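Local coordinates for transcriptional regulator (Streptococcus pneumoniae, PDB 2GNP), which probably controls transcription in response to a sugar, which its putative sugar-binding domain, with a Rossmann-like core, would recognise, at residues D57-G62 with L151-V156; I61-G66 with V84-L89; P222-V227 with N244-L249. All blocks are in the same frame, centred on the assembly; numbering follows the deposited sequence.

Read across the central sheet, five central strands run in the order 85-88, 60-63, 153-160, 223-227, 248-252, all parallel to one another, and the three contacts take three of the four seams between them. Contacts 1 and 2 share Ile61 and Gly62 on strand 60-63, so their centres lie only about 7 Å apart; Met59 O and His85 N, 2.9 Å apart, tie them further. Contact 3 lies about 12 Å from contact 1, centre to centre, and the seam between them is bridged by Ala154 O and Leu225 N at 2.8 Å. Contacts 2 and 3 do not touch: their nearest atoms are about 7 Å apart. All three contacts belong to the Rossmann-like sheet of the putative sugar-binding domain.

Contact 1. Residues D57-G62 with L151-V156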
ATOM      1  N   ASP A  57       4.508  20.064   8.236  1.00 16.27           N
ATOM      2  CA  ASP A  57       3.299  20.845   8.436  1.00 16.47           C
ATOM      3  C   ASP A  57       2.337  20.859   7.259  1.00 15.67           C
ATOM      4  O   ASP A  57       2.779  20.860   6.068  1.00 14.65           O
ATOM      5  CB  ASP A  57       3.594  22.322   8.712  1.00 18.04           C
ATOM      6  CG  ASP A  57       4.490  22.530   9.914  1.00 21.74           C
ATOM      7  OD1 ASP A  57       4.612  21.641  10.806  1.00 18.69           O
ATOM      8  OD2 ASP A  57       5.093  23.632   9.923  1.00 24.87           O
ATOM      9  N   ASN A  58       1.060  20.841   7.613  1.00 14.90           N
ATOM     10  CA  ASN A  58      -0.069  21.083   6.710  1.00 16.91           C
ATOM     11  C   ASN A  58      -0.397  19.877   5.782  1.00 16.54           C
ATOM     12  O   ASN A  58      -1.360  19.938   5.016  1.00 19.90           O
ATOM     13  CB  ASN A  58       0.166  22.347   5.863  1.00 16.49           C
ATOM     14  CG  ASN A  58       0.352  23.577   6.702  1.00 22.08           C
ATOM     15  OD1 ASN A  58      -0.390  23.810   7.676  1.00 23.55           O
ATOM     16  ND2 ASN A  58       1.336  24.394   6.327  1.00 22.85           N
HETATM   17  N   MSE A  59       0.350  18.808   5.872  1.00 16.83           N
HETATM   18  CA  MSE A  59       0.162  17.698   4.912  1.00 18.25           C
HETATM   19  C   MSE A  59      -1.071  16.828   5.175  1.00 16.02           C
HETATM   20  O   MSE A  59      -1.459  16.658   6.341  1.00 15.08           O
HETATM   21  CB  MSE A  59       1.400  16.854   4.926  1.00 18.57           C
HETATM   22  CG  MSE A  59       2.549  17.597   4.238  1.00 24.44           C
HETATM   23 SE   MSE A  59       3.808  16.265   3.950  0.75 27.18          SE
HETATM   24  CE  MSE A  59       5.020  17.199   2.725  1.00 27.36           C
ATOM     25  N   LYS A  60      -1.673  16.320   4.070  1.00 14.29           N
ATOM     26  CA  LYS A  60      -2.788  15.387   4.063  1.00 13.24           C
ATOM     27  C   LYS A  60      -2.182  14.039   3.695  1.00 12.66           C
ATOM     28  O   LYS A  60      -1.569  13.908   2.616  1.00 12.05           O
ATOM     29  CB  LYS A  60      -3.828  15.840   3.034  1.00 15.90           C
ATOM     30  CG  LYS A  60      -4.492  17.162   3.430  1.00 18.23           C
ATOM     31  CD  LYS A  60      -5.518  17.570   2.395  1.00 27.06           C
ATOM     32  CE  LYS A  60      -6.839  16.936   2.726  1.00 29.40           C
ATOM     33  NZ  LYS A  60      -7.922  17.580   1.929  1.00 35.12           N
ATOM     34  N   ILE A  61      -2.345  13.060   4.607  1.00 11.36           N
ATOM     35  CA  ILE A  61      -1.642  11.806   4.466  1.00 11.48           C
ATOM     36  C   ILE A  61      -2.659  10.658   4.513  1.00 11.77           C
ATOM     37  O   ILE A  61      -3.414  10.564   5.488  1.00 11.70           O
ATOM     38  CB  ILE A  61      -0.544  11.637   5.577  1.00 12.94           C
ATOM     39  CG1 ILE A  61       0.500  12.777   5.529  1.00 12.88           C
ATOM     40  CG2 ILE A  61       0.114  10.277   5.488  1.00 12.67           C
ATOM     41  CD1 ILE A  61       1.332  12.950   6.829  1.00 15.96           C
ATOM     42  N   GLY A  62      -2.664   9.821   3.473  1.00 10.15           N
ATOM     43  CA  GLY A  62      -3.556   8.611   3.421  1.00 10.22           C
ATOM     44  C   GLY A  62      -2.828   7.329   3.826  1.00 11.14           C
ATOM     45  O   GLY A  62      -1.680   7.149   3.473  1.00 11.64           O
ATOM     46  N   LEU A 151      -4.367  14.361  -1.710  1.00 14.22           N
ATOM     47  CA  LEU A 151      -3.424  13.938  -0.671  1.00 13.48           C
ATOM     48  C   LEU A 151      -1.998  14.305  -1.048  1.00 12.73           C
ATOM     49  O   LEU A 151      -1.615  14.354  -2.223  1.00 14.09           O
ATOM     50  CB  LEU A 151      -3.475  12.447  -0.496  1.00 10.69           C
ATOM     51  CG  LEU A 151      -4.805  11.984   0.129  1.00 13.39           C
ATOM     52  CD1 LEU A 151      -4.708  10.429   0.162  1.00 16.44           C
ATOM     53  CD2 LEU A 151      -5.138  12.579   1.503  1.00 10.43           C
ATOM     54  N   ASP A 152      -1.213  14.584  -0.009  1.00 12.65           N
ATOM     55  CA  ASP A 152       0.214  14.833  -0.183  1.00 12.29           C
ATOM     56  C   ASP A 152       1.048  13.543  -0.174  1.00 12.61           C
ATOM     57  O   ASP A 152       2.008  13.421  -0.921  1.00 13.96           O
ATOM     58  CB  ASP A 152       0.739  15.745   0.925  1.00 13.48           C
ATOM     59  CG  ASP A 152       0.127  17.124   0.839  1.00 16.88           C
ATOM     60  OD1 ASP A 152       0.446  17.839  -0.136  1.00 17.95           O
ATOM     61  OD2 ASP A 152      -0.728  17.460   1.655  1.00 16.95           O
ATOM     62  N   ILE A 153       0.688  12.632   0.731  1.00 11.56           N
ATOM     63  CA  ILE A 153       1.454  11.384   0.905  1.00 10.70           C
ATOM     64  C   ILE A 153       0.437  10.267   1.009  1.00 10.57           C
ATOM     65  O   ILE A 153      -0.643  10.485   1.524  1.00 11.74           O
ATOM     66  CB  ILE A 153       2.248  11.410   2.190  1.00 11.72           C
ATOM     67  CG1 ILE A 153       3.326  12.504   2.093  1.00 14.49           C
ATOM     68  CG2 ILE A 153       2.826  10.001   2.491  1.00 13.53           C
ATOM     69  CD1 ILE A 153       3.998  12.713   3.490  1.00 20.14           C
ATOM     70  N   ALA A 154       0.756   9.139   0.404  1.00 10.63           N
ATOM     71  CA  ALA A 154      -0.004   7.883   0.686  1.00 12.16           C
ATOM     72  C   ALA A 154       1.026   6.909   1.229  1.00 11.12           C
ATOM     73  O   ALA A 154       2.146   6.886   0.735  1.00 12.52           O
ATOM     74  CB  ALA A 154      -0.579   7.335  -0.567  1.00 13.02           C
ATOM     75  N   VAL A 155       0.612   6.078   2.178  1.00 10.33           N
ATOM     76  CA  VAL A 155       1.454   5.002   2.756  1.00 10.95           C
ATOM     77  C   VAL A 155       0.671   3.730   2.599  1.00 11.51           C
ATOM     78  O   VAL A 155      -0.385   3.632   3.180  1.00 10.39           O
ATOM     79  CB  VAL A 155       1.808   5.263   4.237  1.00 12.12           C
ATOM     80  CG1 VAL A 155       2.956   4.297   4.726  1.00 12.20           C
ATOM     81  CG2 VAL A 155       2.290   6.769   4.383  1.00 13.61           C
ATOM     82  N   VAL A 156       1.246   2.750   1.883  1.00 10.03           N
ATOM     83  CA  VAL A 156       0.466   1.553   1.508  1.00 10.25           C
ATOM     84  C   VAL A 156       1.345   0.271   1.586  1.00  9.59           C
ATOM     85  O   VAL A 156       2.582   0.306   1.433  1.00 11.19           O
ATOM     86  CB  VAL A 156      -0.102   1.669   0.067  1.00  9.75           C
ATOM     87  CG1 VAL A 156      -0.975   2.914  -0.080  1.00 12.03           C
ATOM     88  CG2 VAL A 156       1.024   1.604  -1.008  1.00 11.40           C
TER
HETATM   89  O   HOH W   1      -1.519  19.880   2.192  1.00 30.22           O
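Lys60 O is gripped by two consecutive backbone amides at the entrance to strand 153-160, Asp152 N at 2.7 Å and Ile153 N at 3.2 Å. The Asp152 side chain returns the favour: its OD2 accepts a hydrogen bond from Lys60 N over 2.8 Å, almost straight (170° at the hydrogen), using the lone pair that faces away from OD1. A chi1 of -66° puts Asp152 CG anti to its own carbonyl carbon, on the side of its backbone N. Carboxylate and amide of this one residue thus hold both polar atoms of the Lys60 backbone. A water sits close to the same OD2 and to Asn58 O. The Lys60 ammonium leads elsewhere, to a salt bridge with Asp150 and to Ser147 OG.

Beyond this clasp the strands settle into regular parallel pairing. Gly62 N donates to Ile153 O, and Gly62 O in turn accepts from Val155 N.

On one face, Ile61 and Ile153 stand side by side and point the same way, CG1 of Ile61 4.0 Å from CB of Ile153. Met59, present as selenomethionine, reaches out extended beyond CG and crosses Ile153 at an angle, with SE 3.6 Å from CD1. Helix 36-54 closes over this face through Leu54 and Leu51. On the other face Leu151 lays CD2 against Lys60 CB and CD1 against Gly62 CA.

Asp152 OD2 thus serves as acceptor for Lys60 N just before the first bridge pair, Ile61 with Ile153, and its charge would be partly offset by the amide and water around it.

Contact 2. Residues I61-G66 with V84-L89; sequences IGFSWG and VHFYPL
Ile61 and Phe86 face each other across the two parallel strands of a beta-alpha-beta unit, strand 60-63, helix 67-75 and strand 85-88, a building block of the Rossmann-like sheet. Gly66 is the N-cap of the connecting helix.

Four backbone hydrogen bonds hold the seam. Ile61 uses both its polar atoms, N donating to His85 O at 2.8 Å and O accepting from Tyr87 N. Phe63 repeats the pattern, with N bonded to Tyr87 O and O to Leu89 N. Between these bonds the alpha hydrogens join in: Phe86 CA lies 3.2 Å from Ile61 O, and Gly62 CA approaches Tyr87 O in the same manner.

The apolar contacts on the face carrying Ile61, Phe63 and Phe86 centre on the isoleucine. Phe86 lies beside it, pointing the same way, and its CE2 comes to 3.8 Å from Ile61 CD1 while also approaching CB and CG2. That same CD1, extended beyond CG1 (chi2 161°), meets Val84 CG1 at 3.7 Å. Phe63 CE1 reaches Phe86 CE2 more loosely, and Met109 of helix 102-113 packs on both rings.

The face of Tyr87 and Leu89 is built differently. Tyr87 sets the edge of its ring beside Ile61 O and runs on towards Leu144 and Ser147 of helix 142-147. Leu89 occupies the side of Gly62 where a side chain would point, folding over the glycine backbone: its CG lies 3.7 Å from Gly62 C, and its CD2 sits 3.9 Å from Gly62 CA.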
ATOM      1  N   ILE A  61      -2.345  13.060   4.607  1.00 11.36           N
ATOM      2  CA  ILE A  61      -1.642  11.806   4.466  1.00 11.48           C
ATOM      3  C   ILE A  61      -2.659  10.658   4.513  1.00 11.77           C
ATOM      4  O   ILE A  61      -3.414  10.564   5.488  1.00 11.70           O
ATOM      5  CB  ILE A  61      -0.544  11.637   5.577  1.00 12.94           C
ATOM      6  CG1 ILE A  61       0.500  12.777   5.529  1.00 12.88           C
ATOM      7  CG2 ILE A  61       0.114  10.277   5.488  1.00 12.67           C
ATOM      8  CD1 ILE A  61       1.332  12.950   6.829  1.00 15.96           C
ATOM      9  N   GLY A  62      -2.664   9.821   3.473  1.00 10.15           N
ATOM     10  CA  GLY A  62      -3.556   8.611   3.421  1.00 10.22           C
ATOM     11  C   GLY A  62      -2.828   7.329   3.826  1.00 11.14           C
ATOM     12  O   GLY A  62      -1.680   7.149   3.473  1.00 11.64           O
ATOM     13  N   PHE A  63      -3.508   6.439   4.566  1.00 11.49           N
ATOM     14  CA  PHE A  63      -2.908   5.135   4.912  1.00 12.95           C
ATOM     15  C   PHE A  63      -3.800   4.034   4.364  1.00 14.64           C
ATOM     16  O   PHE A  63      -5.045   4.194   4.372  1.00 11.66           O
ATOM     17  CB  PHE A  63      -2.875   4.941   6.429  1.00 12.13           C
ATOM     18  CG  PHE A  63      -1.515   5.224   7.014  1.00 12.33           C
ATOM     19  CD1 PHE A  63      -1.013   6.503   6.953  1.00 15.26           C
ATOM     20  CD2 PHE A  63      -0.707   4.198   7.513  1.00 11.90           C
ATOM     21  CE1 PHE A  63       0.265   6.782   7.452  1.00 13.14           C
ATOM     22  CE2 PHE A  63       0.602   4.463   8.009  1.00 17.56           C
ATOM     23  CZ  PHE A  63       1.061   5.759   7.980  1.00 15.42           C
ATOM     24  N   SER A  64      -3.183   2.917   3.960  1.00 14.21           N
ATOM     25  CA  SER A  64      -3.941   1.660   3.788  1.00 16.05           C
ATOM     26  C   SER A  64      -3.786   0.825   5.092  1.00 17.25           C
ATOM     27  O   SER A  64      -3.751   1.350   6.225  1.00 15.11           O
ATOM     28  CB  SER A  64      -3.541   0.910   2.502  1.00 17.65           C
ATOM     29  OG  SER A  64      -4.462  -0.091   2.185  1.00 22.55           O
ATOM     30  N   TRP A  65      -3.734  -0.497   4.930  1.00 18.46           N
ATOM     31  CA  TRP A  65      -3.960  -1.405   6.034  1.00 19.33           C
ATOM     32  C   TRP A  65      -2.790  -2.408   6.040  1.00 18.78           C
ATOM     33  O   TRP A  65      -2.004  -2.465   5.090  1.00 17.16           O
ATOM     34  CB  TRP A  65      -5.344  -2.120   5.844  1.00 20.90           C
ATOM     35  CG  TRP A  65      -5.406  -3.030   4.606  1.00 22.96           C
ATOM     36  CD1 TRP A  65      -5.628  -2.684   3.302  1.00 26.97           C
ATOM     37  CD2 TRP A  65      -5.189  -4.435   4.614  1.00 27.52           C
ATOM     38  NE1 TRP A  65      -5.553  -3.804   2.489  1.00 28.96           N
ATOM     39  CE2 TRP A  65      -5.294  -4.893   3.284  1.00 28.33           C
ATOM     40  CE3 TRP A  65      -4.923  -5.352   5.622  1.00 25.78           C
ATOM     41  CZ2 TRP A  65      -5.139  -6.240   2.946  1.00 28.66           C
ATOM     42  CZ3 TRP A  65      -4.768  -6.695   5.296  1.00 27.93           C
ATOM     43  CH2 TRP A  65      -4.891  -7.128   3.971  1.00 26.58           C
ATOM     44  N   GLY A  66      -2.652  -3.164   7.124  1.00 19.49           N
ATOM     45  CA  GLY A  66      -1.699  -4.271   7.127  1.00 19.41           C
ATOM     46  C   GLY A  66      -0.457  -4.299   7.966  1.00 20.20           C
ATOM     47  O   GLY A  66      -0.078  -3.312   8.635  1.00 18.28           O
ATOM     48  N   VAL A  84      -1.516  18.686  10.366  1.00 16.46           N
ATOM     49  CA  VAL A  84      -1.403  17.435   9.567  1.00 16.26           C
ATOM     50  C   VAL A  84      -2.739  16.698   9.711  1.00 15.74           C
ATOM     51  O   VAL A  84      -3.358  16.721  10.806  1.00 15.73           O
ATOM     52  CB  VAL A  84      -0.262  16.529  10.054  1.00 16.46           C
ATOM     53  CG1 VAL A  84      -0.205  15.184   9.304  1.00 15.32           C
ATOM     54  CG2 VAL A  84       1.097  17.252   9.849  1.00 15.87           C
ATOM     55  N   HIS A  85      -3.176  16.054   8.623  1.00 14.57           N
ATOM     56  CA  HIS A  85      -4.475  15.369   8.641  1.00 13.89           C
ATOM     57  C   HIS A  85      -4.252  13.965   8.080  1.00 13.45           C
ATOM     58  O   HIS A  85      -3.572  13.842   7.044  1.00 13.13           O
ATOM     59  CB  HIS A  85      -5.490  16.083   7.736  1.00 15.86           C
ATOM     60  CG  HIS A  85      -5.724  17.512   8.128  1.00 17.35           C
ATOM     61  ND1 HIS A  85      -6.877  17.928   8.752  1.00 21.38           N
ATOM     62  CD2 HIS A  85      -4.933  18.610   8.010  1.00 20.86           C
ATOM     63  CE1 HIS A  85      -6.800  19.227   8.997  1.00 19.92           C
ATOM     64  NE2 HIS A  85      -5.623  19.662   8.567  1.00 21.03           N
ATOM     65  N   PHE A  86      -4.807  12.935   8.733  1.00 11.67           N
ATOM     66  CA  PHE A  86      -4.653  11.529   8.290  1.00 10.20           C
ATOM     67  C   PHE A  86      -6.022  11.030   7.815  1.00 11.33           C
ATOM     68  O   PHE A  86      -7.025  11.293   8.470  1.00 11.86           O
ATOM     69  CB  PHE A  86      -4.217  10.674   9.514  1.00 11.41           C
ATOM     70  CG  PHE A  86      -2.773  10.948   9.915  1.00 11.06           C
ATOM     71  CD1 PHE A  86      -2.473  11.736  11.042  1.00 10.34           C
ATOM     72  CD2 PHE A  86      -1.731  10.525   9.094  1.00 11.02           C
ATOM     73  CE1 PHE A  86      -1.147  12.063  11.307  1.00 13.58           C
ATOM     74  CE2 PHE A  86      -0.390  10.752   9.413  1.00 11.66           C
ATOM     75  CZ  PHE A  86      -0.102  11.531  10.524  1.00 12.43           C
ATOM     76  N   TYR A  87      -6.006  10.257   6.725  1.00 10.63           N
ATOM     77  CA  TYR A  87      -7.228   9.767   6.033  1.00 11.40           C
ATOM     78  C   TYR A  87      -6.996   8.278   5.732  1.00 10.93           C
ATOM     79  O   TYR A  87      -5.855   7.830   5.609  1.00 11.78           O
ATOM     80  CB  TYR A  87      -7.439  10.484   4.696  1.00 12.27           C
ATOM     81  CG  TYR A  87      -7.577  11.973   4.858  1.00 12.44           C
ATOM     82  CD1 TYR A  87      -6.436  12.758   4.800  1.00 11.23           C
ATOM     83  CD2 TYR A  87      -8.823  12.571   5.079  1.00 11.93           C
ATOM     84  CE1 TYR A  87      -6.517  14.170   4.975  1.00 14.56           C
ATOM     85  CE2 TYR A  87      -8.923  13.973   5.238  1.00 14.61           C
ATOM     86  CZ  TYR A  87      -7.736  14.731   5.196  1.00 14.02           C
ATOM     87  OH  TYR A  87      -7.823  16.104   5.373  1.00 19.16           O
ATOM     88  N   PRO A  88      -8.102   7.503   5.615  1.00 11.47           N
ATOM     89  CA  PRO A  88      -8.022   6.117   5.127  1.00 11.34           C
ATOM     90  C   PRO A  88      -8.069   6.121   3.612  1.00 11.82           C
ATOM     91  O   PRO A  88      -8.876   6.871   3.013  1.00 12.97           O
ATOM     92  CB  PRO A  88      -9.318   5.462   5.699  1.00 11.65           C
ATOM     93  CG  PRO A  88     -10.376   6.646   5.749  1.00 11.78           C
ATOM     94  CD  PRO A  88      -9.435   7.921   6.040  1.00 10.68           C
ATOM     95  N   LEU A  89      -7.220   5.302   3.001  1.00 11.73           N
ATOM     96  CA  LEU A  89      -7.246   5.086   1.546  1.00 11.92           C
ATOM     97  C   LEU A  89      -8.255   3.966   1.199  1.00 12.75           C
ATOM     98  O   LEU A  89      -8.780   3.909   0.064  1.00 12.00           O
ATOM     99  CB  LEU A  89      -5.892   4.702   1.004  1.00  9.82           C
ATOM    100  CG  LEU A  89      -4.841   5.840   1.158  1.00  9.59           C
ATOM    101  CD1 LEU A  89      -3.500   5.159   0.870  1.00 13.21           C
ATOM    102  CD2 LEU A  89      -5.160   7.015   0.189  1.00 12.65           C
TER

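Contact 3. Residues P222-V227 with N244-L249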
ATOM      1  N   PRO A 222       1.541  13.076  -4.923  1.00 14.33           N
ATOM      2  CA  PRO A 222       2.952  13.446  -5.058  1.00 15.35           C
ATOM      3  C   PRO A 222       3.966  12.504  -4.445  1.00 16.07           C
ATOM      4  O   PRO A 222       5.034  12.266  -5.051  1.00 16.91           O
ATOM      5  CB  PRO A 222       3.019  14.823  -4.379  1.00 16.94           C
ATOM      6  CG  PRO A 222       1.652  15.367  -4.492  1.00 15.85           C
ATOM      7  CD  PRO A 222       0.710  14.204  -4.427  1.00 15.50           C
ATOM      8  N   GLN A 223       3.689  11.990  -3.233  1.00 15.03           N
ATOM      9  CA  GLN A 223       4.629  11.028  -2.631  1.00 16.13           C
ATOM     10  C   GLN A 223       3.837   9.806  -2.191  1.00 14.87           C
ATOM     11  O   GLN A 223       3.012   9.908  -1.315  1.00 16.93           O
ATOM     12  CB  GLN A 223       5.392  11.651  -1.459  1.00 17.98           C
ATOM     13  CG  GLN A 223       6.447  12.731  -1.832  1.00 20.56           C
ATOM     14  CD  GLN A 223       7.380  12.249  -2.867  1.00 32.18           C
ATOM     15  OE1 GLN A 223       7.741  11.054  -2.890  1.00 34.93           O
ATOM     16  NE2 GLN A 223       7.794  13.161  -3.761  1.00 34.45           N
ATOM     17  N   SER A 224       4.038   8.684  -2.856  1.00 13.45           N
ATOM     18  CA  SER A 224       3.302   7.466  -2.487  1.00 12.89           C
ATOM     19  C   SER A 224       4.307   6.397  -2.161  1.00 11.35           C
ATOM     20  O   SER A 224       5.111   5.971  -3.004  1.00 12.35           O
ATOM     21  CB  SER A 224       2.386   6.994  -3.621  1.00 13.69           C
ATOM     22  OG  SER A 224       3.092   6.968  -4.862  1.00 12.41           O
ATOM     23  N   LEU A 225       4.241   5.945  -0.936  1.00 11.35           N
ATOM     24  CA  LEU A 225       5.269   5.054  -0.374  1.00 13.31           C
ATOM     25  C   LEU A 225       4.653   3.706  -0.193  1.00 13.34           C
ATOM     26  O   LEU A 225       3.705   3.569   0.614  1.00 12.93           O
ATOM     27  CB  LEU A 225       5.736   5.592   0.978  1.00 15.02           C
ATOM     28  CG  LEU A 225       6.616   4.723   1.904  1.00 13.58           C
ATOM     29  CD1 LEU A 225       7.921   4.413   1.136  1.00 18.63           C
ATOM     30  CD2 LEU A 225       6.946   5.469   3.266  1.00 14.84           C
ATOM     31  N   ALA A 226       5.192   2.691  -0.878  1.00 12.95           N
ATOM     32  CA  ALA A 226       4.787   1.326  -0.612  1.00 13.73           C
ATOM     33  C   ALA A 226       5.923   0.610   0.116  1.00 13.87           C
ATOM     34  O   ALA A 226       7.072   0.748  -0.285  1.00 14.15           O
ATOM     35  CB  ALA A 226       4.453   0.596  -1.931  1.00 14.83           C
ATOM     36  N   VAL A 227       5.590  -0.151   1.163  1.00 13.65           N
ATOM     37  CA  VAL A 227       6.574  -0.999   1.818  1.00 13.06           C
ATOM     38  C   VAL A 227       6.142  -2.445   1.645  1.00 14.30           C
ATOM     39  O   VAL A 227       5.004  -2.827   2.061  1.00 14.16           O
ATOM     40  CB  VAL A 227       6.647  -0.642   3.334  1.00 14.07           C
ATOM     41  CG1 VAL A 227       7.751  -1.472   3.999  1.00 14.76           C
ATOM     42  CG2 VAL A 227       6.888   0.847   3.506  1.00 15.60           C
ATOM     43  N   ASN A 244       3.356   2.061 -12.582  1.00 14.88           N
ATOM     44  CA  ASN A 244       3.747   3.274 -11.810  1.00 15.36           C
ATOM     45  C   ASN A 244       2.670   3.668 -10.815  1.00 14.22           C
ATOM     46  O   ASN A 244       2.322   4.845 -10.700  1.00 14.13           O
ATOM     47  CB  ASN A 244       4.094   4.463 -12.716  1.00 15.20           C
ATOM     48  CG  ASN A 244       5.276   4.163 -13.609  1.00 19.36           C
ATOM     49  OD1 ASN A 244       5.119   3.897 -14.795  1.00 24.33           O
ATOM     50  ND2 ASN A 244       6.458   4.210 -13.044  1.00 19.14           N
ATOM     51  N   LEU A 245       2.105   2.666 -10.140  1.00 14.09           N
ATOM     52  CA  LEU A 245       1.022   2.917  -9.146  1.00 13.31           C
ATOM     53  C   LEU A 245       1.478   3.668  -7.908  1.00 13.53           C
ATOM     54  O   LEU A 245       0.680   4.389  -7.330  1.00 15.47           O
ATOM     55  CB  LEU A 245       0.250   1.681  -8.737  1.00 13.45           C
ATOM     56  CG  LEU A 245      -0.357   0.901  -9.924  1.00 14.01           C
ATOM     57  CD1 LEU A 245      -1.121  -0.376  -9.443  1.00 13.15           C
ATOM     58  CD2 LEU A 245      -1.331   1.814 -10.746  1.00 15.05           C
ATOM     59  N   VAL A 246       2.733   3.479  -7.501  1.00 14.44           N
ATOM     60  CA  VAL A 246       3.349   4.324  -6.492  1.00 13.71           C
ATOM     61  C   VAL A 246       4.693   4.818  -7.022  1.00 12.64           C
ATOM     62  O   VAL A 246       5.217   4.339  -8.033  1.00 13.16           O
ATOM     63  CB  VAL A 246       3.596   3.530  -5.154  1.00 14.53           C
ATOM     64  CG1 VAL A 246       2.256   2.921  -4.618  1.00 14.76           C
ATOM     65  CG2 VAL A 246       4.593   2.456  -5.453  1.00 15.33           C
ATOM     66  N   ASN A 247       5.226   5.824  -6.366  1.00 11.70           N
ATOM     67  CA  ASN A 247       6.499   6.450  -6.793  1.00 12.46           C
ATOM     68  C   ASN A 247       7.639   6.281  -5.825  1.00 11.30           C
ATOM     69  O   ASN A 247       8.695   6.838  -6.058  1.00 12.36           O
ATOM     70  CB  ASN A 247       6.327   7.916  -7.235  1.00 11.85           C
ATOM     71  CG  ASN A 247       5.764   8.786  -6.171  1.00 15.42           C
ATOM     72  OD1 ASN A 247       6.007   8.566  -4.983  1.00 13.51           O
ATOM     73  ND2 ASN A 247       4.895   9.742  -6.578  1.00 19.78           N
ATOM     74  N   HIS A 248       7.413   5.556  -4.723  1.00 11.66           N
ATOM     75  CA  HIS A 248       8.475   5.283  -3.743  1.00 12.41           C
ATOM     76  C   HIS A 248       8.287   3.909  -3.162  1.00 12.64           C
ATOM     77  O   HIS A 248       7.214   3.593  -2.604  1.00 13.99           O
ATOM     78  CB  HIS A 248       8.400   6.322  -2.640  1.00 11.01           C
ATOM     79  CG  HIS A 248       9.607   6.353  -1.722  1.00 12.98           C
ATOM     80  ND1 HIS A 248       9.934   7.481  -0.988  1.00 14.92           N
ATOM     81  CD2 HIS A 248      10.536   5.414  -1.410  1.00 14.87           C
ATOM     82  CE1 HIS A 248      11.020   7.235  -0.265  1.00 17.38           C
ATOM     83  NE2 HIS A 248      11.415   5.994  -0.508  1.00 16.39           N
ATOM     84  N   LEU A 249       9.310   3.078  -3.315  1.00 12.48           N
ATOM     85  CA  LEU A 249       9.210   1.705  -2.872  1.00 11.91           C
ATOM     86  C   LEU A 249      10.336   1.426  -1.877  1.00 12.56           C
ATOM     87  O   LEU A 249      11.417   1.914  -2.037  1.00 13.10           O
ATOM     88  CB  LEU A 249       9.310   0.738  -4.087  1.00 12.87           C
ATOM     89  CG  LEU A 249       9.339  -0.785  -3.761  1.00 14.28           C
ATOM     90  CD1 LEU A 249       8.063  -1.306  -3.096  1.00 14.83           C
ATOM     91  CD2 LEU A 249       9.726  -1.676  -4.981  1.00 13.30           C
TER
HETATM   92  O   HOH W   2       8.796   9.492  -4.538  1.00 25.38           O
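Ser224 and Asn247 knit together the two parallel strands of a second beta-alpha-beta unit, strand 223-227, helix 234-242 and strand 248-252, at the point where the chain leaves the helix and enters the last strand. Asn244 ends that helix in a Schellman motif, and the residues after it pass alongside Ser224.

Asn247 does with its side chain what a strand would do with its backbone. Its OD1 accepts from Ser224 N at 2.9 Å in a nearly straight bond (177° at the hydrogen), although the donor stands 34° out of the amide plane. Its ND2 adds a weak bond to Pro222 O. A chi1 of 59° places CG between the backbone N and the carbonyl carbon. Ser224 answers in kind: its OG accepts from Asn247 N at 2.9 Å and also lies against Val246, 3.5 Å from CB. A water lies near both Gln223 OE1 and Asn247 OD1, while Gln223 NE2 goes to Glu23.

Backbone pairing follows, beginning with a weak bond from His248 N to Ser224 O; His248 O then accepts a hydrogen bond from Ala226 N at 2.8 Å. On one face of the sheet Leu225 lies alongside His248, and its CD1 sits over the imidazole in a CH-pi contact, 3.9 Å from the ring centroid and displaced towards the rim. On the other, Ala226 CB meets Val246 CG2 at 4.0 Å, with Leu249 CD1 nearby.

His248 NE2 is tied to Glu26 of strand 24-28, the neighbour on that side, while its side chain also touches Val50 of helix 36-54; Ala226 and Val246 rest on Val156 of strand 153-160.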